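Local coordinates for succinate dehydrogenase subunit B (Mycolicibacterium smegmatis MC2 51, PDB 6LUM), which probably relays electrons through its three iron-sulfur clusters, from the flavoprotein subunit toward the membrane-bound part of succinate dehydrogenase, at residues A23-L28 and S45-C50; F33-P38 and V125-V130. All blocks are in the same frame, centred on the assembly; numbering follows the deposited sequence.

Contact 1: A23-L28 and S45-C50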
ATOM      1  N   ALA J  23      53.111  -2.079 -35.611  1.00 39.56           N
ATOM      2  CA  ALA J  23      52.060  -3.034 -35.312  1.00 39.56           C
ATOM      3  C   ALA J  23      52.626  -4.259 -34.617  1.00 39.56           C
ATOM      4  O   ALA J  23      53.744  -4.700 -34.900  1.00 39.56           O
ATOM      5  CB  ALA J  23      51.326  -3.459 -36.587  1.00 39.56           C
ATOM      6  N   VAL J  24      51.839  -4.800 -33.699  1.00 42.62           N
ATOM      7  CA  VAL J  24      52.172  -6.058 -33.059  1.00 42.62           C
ATOM      8  C   VAL J  24      51.272  -7.187 -33.538  1.00 42.62           C
ATOM      9  O   VAL J  24      51.589  -8.360 -33.287  1.00 42.62           O
ATOM     10  CB  VAL J  24      52.117  -5.934 -31.524  1.00 42.62           C
ATOM     11  CG1 VAL J  24      52.901  -7.052 -30.864  1.00 42.62           C
ATOM     12  CG2 VAL J  24      52.670  -4.590 -31.102  1.00 42.62           C
ATOM     13  N   MET J  25      50.178  -6.879 -34.227  1.00 42.06           N
ATOM     14  CA  MET J  25      49.337  -7.884 -34.862  1.00 42.06           C
ATOM     15  C   MET J  25      48.749  -8.838 -33.825  1.00 42.06           C
ATOM     16  O   MET J  25      48.718 -10.054 -34.007  1.00 42.06           O
ATOM     17  CB  MET J  25      50.118  -8.638 -35.937  1.00 42.06           C
ATOM     18  CG  MET J  25      50.775  -7.725 -36.959  1.00 42.06           C
ATOM     19  SD  MET J  25      49.611  -6.813 -37.988  1.00 42.06           S
ATOM     20  CE  MET J  25      48.617  -8.146 -38.641  1.00 42.06           C
ATOM     21  N   VAL J  26      48.281  -8.259 -32.717  1.00 33.41           N
ATOM     22  CA  VAL J  26      47.601  -9.019 -31.681  1.00 33.41           C
ATOM     23  C   VAL J  26      46.431  -9.800 -32.273  1.00 33.41           C
ATOM     24  O   VAL J  26      45.784  -9.377 -33.234  1.00 33.41           O
ATOM     25  CB  VAL J  26      47.130  -8.054 -30.582  1.00 33.41           C
ATOM     26  CG1 VAL J  26      46.343  -8.769 -29.516  1.00 33.41           C
ATOM     27  CG2 VAL J  26      48.315  -7.359 -29.971  1.00 33.41           C
ATOM     28  N   THR J  27      46.168 -10.966 -31.695  1.00 29.30           N
ATOM     29  CA  THR J  27      45.062 -11.820 -32.101  1.00 29.30           C
ATOM     30  C   THR J  27      43.946 -11.718 -31.075  1.00 29.30           C
ATOM     31  O   THR J  27      44.208 -11.732 -29.870  1.00 29.30           O
ATOM     32  CB  THR J  27      45.519 -13.272 -32.237  1.00 29.30           C
ATOM     33  OG1 THR J  27      46.368 -13.402 -33.380  1.00 29.30           O
ATOM     34  CG2 THR J  27      44.337 -14.194 -32.391  1.00 29.30           C
ATOM     35  N   LEU J  28      42.712 -11.597 -31.548  1.00 22.47           N
ATOM     36  CA  LEU J  28      41.533 -11.614 -30.696  1.00 22.47           C
ATOM     37  C   LEU J  28      40.771 -12.906 -30.922  1.00 22.47           C
ATOM     38  O   LEU J  28      40.777 -13.451 -32.026  1.00 22.47           O
ATOM     39  CB  LEU J  28      40.612 -10.429 -30.981  1.00 22.47           C
ATOM     40  CG  LEU J  28      41.212  -9.034 -31.108  1.00 22.47           C
ATOM     41  CD1 LEU J  28      40.154  -8.090 -31.606  1.00 22.47           C
ATOM     42  CD2 LEU J  28      41.752  -8.552 -29.791  1.00 22.47           C
ATOM     43  N   SER J  45      38.736 -16.338 -34.479  1.00 27.13           N
ATOM     44  CA  SER J  45      39.994 -15.657 -34.221  1.00 27.13           C
ATOM     45  C   SER J  45      40.286 -14.661 -35.327  1.00 27.13           C
ATOM     46  O   SER J  45      40.254 -15.015 -36.509  1.00 27.13           O
ATOM     47  CB  SER J  45      41.139 -16.654 -34.097  1.00 27.13           C
ATOM     48  OG  SER J  45      42.377 -15.990 -33.949  1.00 27.13           O
ATOM     49  N   PHE J  46      40.585 -13.427 -34.931  1.00 24.14           N
ATOM     50  CA  PHE J  46      40.928 -12.338 -35.830  1.00 24.14           C
ATOM     51  C   PHE J  46      42.334 -11.849 -35.529  1.00 24.14           C
ATOM     52  O   PHE J  46      42.815 -11.969 -34.405  1.00 24.14           O
ATOM     53  CB  PHE J  46      39.966 -11.174 -35.681  1.00 24.14           C
ATOM     54  CG  PHE J  46      38.540 -11.529 -35.927  1.00 24.14           C
ATOM     55  CD1 PHE J  46      37.697 -11.814 -34.879  1.00 24.14           C
ATOM     56  CD2 PHE J  46      38.035 -11.562 -37.206  1.00 24.14           C
ATOM     57  CE1 PHE J  46      36.385 -12.130 -35.102  1.00 24.14           C
ATOM     58  CE2 PHE J  46      36.724 -11.877 -37.428  1.00 24.14           C
ATOM     59  CZ  PHE J  46      35.901 -12.160 -36.375  1.00 24.14           C
ATOM     60  N   ARG J  47      42.983 -11.268 -36.527  1.00 34.90           N
ATOM     61  CA  ARG J  47      44.315 -10.706 -36.359  1.00 34.90           C
ATOM     62  C   ARG J  47      44.282  -9.231 -36.713  1.00 34.90           C
ATOM     63  O   ARG J  47      44.041  -8.874 -37.869  1.00 34.90           O
ATOM     64  CB  ARG J  47      45.339 -11.435 -37.222  1.00 34.90           C
ATOM     65  CG  ARG J  47      46.689 -10.758 -37.246  1.00 34.90           C
ATOM     66  CD  ARG J  47      47.712 -11.627 -37.931  1.00 34.90           C
ATOM     67  NE  ARG J  47      47.681 -12.981 -37.397  1.00 34.90           N
ATOM     68  CZ  ARG J  47      48.388 -13.380 -36.348  1.00 34.90           C
ATOM     69  NH1 ARG J  47      48.301 -14.632 -35.922  1.00 34.90           N
ATOM     70  NH2 ARG J  47      49.189 -12.526 -35.728  1.00 34.90           N
ATOM     71  N   VAL J  48      44.537  -8.380 -35.726  1.00 29.87           N
ATOM     72  CA  VAL J  48      44.419  -6.936 -35.893  1.00 29.87           C
ATOM     73  C   VAL J  48      45.696  -6.269 -35.403  1.00 29.87           C
ATOM     74  O   VAL J  48      46.373  -6.812 -34.524  1.00 29.87           O
ATOM     75  CB  VAL J  48      43.198  -6.401 -35.138  1.00 29.87           C
ATOM     76  CG1 VAL J  48      41.952  -7.047 -35.655  1.00 29.87           C
ATOM     77  CG2 VAL J  48      43.340  -6.677 -33.673  1.00 29.87           C
ATOM     78  N   PRO J  49      46.066  -5.104 -35.925  1.00 30.34           N
ATOM     79  CA  PRO J  49      47.262  -4.426 -35.428  1.00 30.34           C
ATOM     80  C   PRO J  49      46.968  -3.646 -34.161  1.00 30.34           C
ATOM     81  O   PRO J  49      45.881  -3.097 -33.986  1.00 30.34           O
ATOM     82  CB  PRO J  49      47.631  -3.488 -36.579  1.00 30.34           C
ATOM     83  CG  PRO J  49      46.347  -3.176 -37.191  1.00 30.34           C
ATOM     84  CD  PRO J  49      45.501  -4.410 -37.088  1.00 30.34           C
ATOM     85  N   CYS J  50      47.955  -3.601 -33.276  1.00 37.24           N
ATOM     86  CA  CYS J  50      47.843  -2.916 -32.002  1.00 37.24           C
ATOM     87  C   CYS J  50      48.892  -1.820 -31.921  1.00 37.24           C
ATOM     88  O   CYS J  50      49.830  -1.776 -32.717  1.00 37.24           O
ATOM     89  CB  CYS J  50      48.003  -3.900 -30.839  1.00 37.24           C
ATOM     90  SG  CYS J  50      47.922  -3.181 -29.193  1.00 37.24           S
TER
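R47 leaves its strand with CG anti to the backbone N (chi1 171°), and a bend at chi3 (-49°) sets NE out of the extended line of the chain. The guanidinium lies close to M25 and T27. M25, itself bent at chi2 and chi3, crosses the arginine at about a right angle and lays its CE against the aliphatic part, 3.5 Å from R47 CG. At the far end of the arginine, R47 NH2 lies 3.0 Å from M25 O. T27 OG1 sits over one face of the guanidinium, 3.3 Å above its plane and offset toward the rim. The angle between T27 OG1 and R47 NH1 is too poor for a hydrogen bond, and these two groups are merely near one another.

The backbones form an antiparallel beta hairpin, the opening element of the beta-grasp fold of plant-type 2Fe-2S ferredoxins, with T27 and R47 as a non-hydrogen-bonded pair. L28 and F46 form the adjoining hydrogen-bonded pair, joined by L28 N to F46 O and F46 N to L28 O, both 2.9 Å. V48 N adds a third bond, to V26 O (3.0 Å).

On the face opposite R47, L28 CD1 meets V48 CG2 at 4.1 Å, the two side chains crossing at about a right angle, and both rest on V63 of helix 56-67. Farther along, V26 CG2 packs on C50 CB at 3.6 Å. Strand 27-32 is flanked on its other side by strand 114-118, whose I115 takes up a backbone bond with T27.

Contact 2: F33-P38 and V125-V130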
ATOM      1  N   PHE J  33      28.114 -15.678 -31.670  1.00 30.08           N
ATOM      2  CA  PHE J  33      26.839 -16.369 -31.520  1.00 30.08           C
ATOM      3  C   PHE J  33      25.806 -15.594 -32.313  1.00 30.08           C
ATOM      4  O   PHE J  33      25.498 -14.454 -31.964  1.00 30.08           O
ATOM      5  CB  PHE J  33      26.432 -16.460 -30.058  1.00 30.08           C
ATOM      6  CG  PHE J  33      24.974 -16.753 -29.849  1.00 30.08           C
ATOM      7  CD1 PHE J  33      24.500 -18.044 -29.904  1.00 30.08           C
ATOM      8  CD2 PHE J  33      24.082 -15.741 -29.578  1.00 30.08           C
ATOM      9  CE1 PHE J  33      23.161 -18.311 -29.707  1.00 30.08           C
ATOM     10  CE2 PHE J  33      22.748 -16.006 -29.383  1.00 30.08           C
ATOM     11  CZ  PHE J  33      22.289 -17.289 -29.446  1.00 30.08           C
ATOM     12  N   ASN J  34      25.281 -16.193 -33.357  1.00 38.34           N
ATOM     13  CA  ASN J  34      24.279 -15.559 -34.201  1.00 38.34           C
ATOM     14  C   ASN J  34      22.900 -15.992 -33.744  1.00 38.34           C
ATOM     15  O   ASN J  34      22.657 -17.195 -33.614  1.00 38.34           O
ATOM     16  CB  ASN J  34      24.496 -15.951 -35.657  1.00 38.34           C
ATOM     17  CG  ASN J  34      24.133 -14.848 -36.625  1.00 38.34           C
ATOM     18  OD1 ASN J  34      23.556 -13.836 -36.250  1.00 38.34           O
ATOM     19  ND2 ASN J  34      24.489 -15.037 -37.885  1.00 38.34           N
ATOM     20  N   PRO J  35      21.984 -15.079 -33.473  1.00 38.86           N
ATOM     21  CA  PRO J  35      20.717 -15.479 -32.857  1.00 38.86           C
ATOM     22  C   PRO J  35      19.735 -16.097 -33.829  1.00 38.86           C
ATOM     23  O   PRO J  35      18.841 -16.837 -33.409  1.00 38.86           O
ATOM     24  CB  PRO J  35      20.176 -14.160 -32.302  1.00 38.86           C
ATOM     25  CG  PRO J  35      20.703 -13.155 -33.224  1.00 38.86           C
ATOM     26  CD  PRO J  35      22.068 -13.620 -33.629  1.00 38.86           C
ATOM     27  N   GLU J  36      19.857 -15.791 -35.115  1.00 45.46           N
ATOM     28  CA  GLU J  36      18.894 -16.327 -36.066  1.00 45.46           C
ATOM     29  C   GLU J  36      19.516 -17.061 -37.239  1.00 45.46           C
ATOM     30  O   GLU J  36      18.989 -18.099 -37.641  1.00 45.46           O
ATOM     31  CB  GLU J  36      17.990 -15.209 -36.610  1.00 45.46           C
ATOM     32  CG  GLU J  36      18.690 -14.212 -37.515  1.00 45.46           C
ATOM     33  CD  GLU J  36      17.749 -13.185 -38.090  1.00 45.46           C
ATOM     34  OE1 GLU J  36      16.557 -13.207 -37.725  1.00 45.46           O
ATOM     35  OE2 GLU J  36      18.196 -12.370 -38.920  1.00 45.46           O
ATOM     36  N   ASN J  37      20.611 -16.560 -37.814  1.00 47.61           N
ATOM     37  CA  ASN J  37      20.967 -17.082 -39.129  1.00 47.61           C
ATOM     38  C   ASN J  37      21.492 -18.518 -39.018  1.00 47.61           C
ATOM     39  O   ASN J  37      20.803 -19.434 -39.488  1.00 47.61           O
ATOM     40  CB  ASN J  37      21.927 -16.120 -39.837  1.00 47.61           C
ATOM     41  CG  ASN J  37      21.301 -14.761 -40.099  1.00 47.61           C
ATOM     42  OD1 ASN J  37      21.384 -13.857 -39.271  1.00 47.61           O
ATOM     43  ND2 ASN J  37      20.666 -14.614 -41.256  1.00 47.61           N
ATOM     44  N   PRO J  38      22.681 -18.796 -38.434  1.00 50.18           N
ATOM     45  CA  PRO J  38      22.826 -20.086 -37.751  1.00 50.18           C
ATOM     46  C   PRO J  38      22.672 -19.927 -36.251  1.00 50.18           C
ATOM     47  O   PRO J  38      23.062 -18.893 -35.706  1.00 50.18           O
ATOM     48  CB  PRO J  38      24.240 -20.525 -38.133  1.00 50.18           C
ATOM     49  CG  PRO J  38      24.983 -19.266 -38.186  1.00 50.18           C
ATOM     50  CD  PRO J  38      24.014 -18.210 -38.685  1.00 50.18           C
ATOM     51  N   VAL J 125      22.314 -13.967 -23.609  1.00 18.24           N
ATOM     52  CA  VAL J 125      23.001 -13.425 -24.772  1.00 18.24           C
ATOM     53  C   VAL J 125      22.002 -13.195 -25.894  1.00 18.24           C
ATOM     54  O   VAL J 125      21.109 -14.017 -26.131  1.00 18.24           O
ATOM     55  CB  VAL J 125      24.123 -14.380 -25.205  1.00 18.24           C
ATOM     56  CG1 VAL J 125      24.902 -13.800 -26.329  1.00 18.24           C
ATOM     57  CG2 VAL J 125      25.036 -14.650 -24.046  1.00 18.24           C
ATOM     58  N   GLU J 126      22.138 -12.065 -26.591  1.00 26.22           N
ATOM     59  CA  GLU J 126      21.291 -11.745 -27.729  1.00 26.22           C
ATOM     60  C   GLU J 126      22.023 -11.802 -29.054  1.00 26.22           C
ATOM     61  O   GLU J 126      21.410 -12.122 -30.068  1.00 26.22           O
ATOM     62  CB  GLU J 126      20.679 -10.354 -27.560  1.00 26.22           C
ATOM     63  CG  GLU J 126      19.745 -10.244 -26.383  1.00 26.22           C
ATOM     64  CD  GLU J 126      18.507 -11.102 -26.537  1.00 26.22           C
ATOM     65  OE1 GLU J 126      17.475 -10.584 -27.005  1.00 26.22           O
ATOM     66  OE2 GLU J 126      18.560 -12.298 -26.188  1.00 26.22           O
ATOM     67  N   LYS J 127      23.310 -11.491 -29.067  1.00 23.66           N
ATOM     68  CA  LYS J 127      24.181 -11.676 -30.213  1.00 23.66           C
ATOM     69  C   LYS J 127      25.595 -11.742 -29.660  1.00 23.66           C
ATOM     70  O   LYS J 127      25.783 -11.844 -28.443  1.00 23.66           O
ATOM     71  CB  LYS J 127      23.971 -10.554 -31.238  1.00 23.66           C
ATOM     72  CG  LYS J 127      24.295 -10.938 -32.659  1.00 23.66           C
ATOM     73  CD  LYS J 127      23.455 -10.158 -33.624  1.00 23.66           C
ATOM     74  CE  LYS J 127      23.968 -10.310 -35.029  1.00 23.66           C
ATOM     75  NZ  LYS J 127      25.398  -9.959 -35.121  1.00 23.66           N
ATOM     76  N   ASP J 128      26.588 -11.688 -30.522  1.00 21.42           N
ATOM     77  CA  ASP J 128      27.950 -11.682 -30.015  1.00 21.42           C
ATOM     78  C   ASP J 128      28.201 -10.449 -29.169  1.00 21.42           C
ATOM     79  O   ASP J 128      27.919  -9.333 -29.594  1.00 21.42           O
ATOM     80  CB  ASP J 128      28.923 -11.758 -31.179  1.00 21.42           C
ATOM     81  CG  ASP J 128      28.479 -10.930 -32.339  1.00 21.42           C
ATOM     82  OD1 ASP J 128      28.072 -11.526 -33.357  1.00 21.42           O
ATOM     83  OD2 ASP J 128      28.541  -9.691 -32.250  1.00 21.42           O
ATOM     84  N   LEU J 129      28.686 -10.660 -27.951  1.00 12.10           N
ATOM     85  CA  LEU J 129      29.068  -9.628 -26.993  1.00 12.10           C
ATOM     86  C   LEU J 129      27.926  -8.711 -26.588  1.00 12.10           C
ATOM     87  O   LEU J 129      28.160  -7.732 -25.885  1.00 12.10           O
ATOM     88  CB  LEU J 129      30.228  -8.777 -27.512  1.00 12.10           C
ATOM     89  CG  LEU J 129      31.405  -9.492 -28.150  1.00 12.10           C
ATOM     90  CD1 LEU J 129      32.403  -8.490 -28.648  1.00 12.10           C
ATOM     91  CD2 LEU J 129      32.041 -10.401 -27.167  1.00 12.10           C
ATOM     92  N   VAL J 130      26.694  -8.999 -26.984  1.00 12.08           N
ATOM     93  CA  VAL J 130      25.532  -8.221 -26.575  1.00 12.08           C
ATOM     94  C   VAL J 130      24.662  -9.112 -25.705  1.00 12.08           C
ATOM     95  O   VAL J 130      24.332 -10.232 -26.100  1.00 12.08           O
ATOM     96  CB  VAL J 130      24.741  -7.696 -27.782  1.00 12.08           C
ATOM     97  CG1 VAL J 130      23.423  -7.174 -27.339  1.00 12.08           C
ATOM     98  CG2 VAL J 130      25.492  -6.612 -28.463  1.00 12.08           C
TER
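The carbonyl oxygen of E126 is approached by carbon from two residues of the F33-P38 loop: P35 brings CB to 3.3 Å and CG close beside it, while the F33 ring meets the same oxygen with its edge, through CE2. A second carbonyl, that of F33, is turned toward segment V125-V130. F33 O receives a CH...O contact from K127 CA at 3.5 Å, and D128 N lies near it at an angle too poor for a hydrogen bond.

With CG anti to the backbone N (chi1 162°), the side chain of F33 heads out toward V125; its CD2 touches V125 CG1 at 3.9 Å, the two side chains crossing obliquely. K127 likewise slants across P35, its CG 3.6 Å from P35 CD, and then runs side by side with N34, pointing the same way, its CE near N34 OD1. Its ammonium ends in a salt bridge to the next residue, K127 NZ to D128 OD1, 3.6 Å, while D128 OD2 accepts a hydrogen bond from T72 N.

The strand's own geometry is irregular. A classic beta bulge sets two residues, E126 and K127, against V130, E126 N bonding V130 O at 2.9 Å and K127 N only weakly, and a type II turn runs from K127 to V130. Subunit A flanks the site: its Y501 packs on E126 and K127, its R500 on P35. With carbon meeting carbonyl oxygen and the charges of K127 and D128 paired within one segment, the two segments are held by packing and a weak CH...O contact, without conventional hydrogen bonds or salt bridges between them.

Overall arrangement
Both contacts involve the chain around strand 27-32: contact 1 lies at its start, beside strand 42-47, and contact 2 in the loop that follows it. Their centres are 23 Å apart and they do not touch. Contact 1 pairs the two arms of a hairpin, 17 residues apart at the closest ends, by backbone bonds; it mixes buried and exposed residues, R47 being exposed and T27 beside it buried. No other chain reaches it. Contact 2 joins a loop to a separate two-stranded sheet by packing of side chains against carbonyls. It is smaller in buried area (262 against 629 Å²), has no fully exposed touching residue, and borders subunit A.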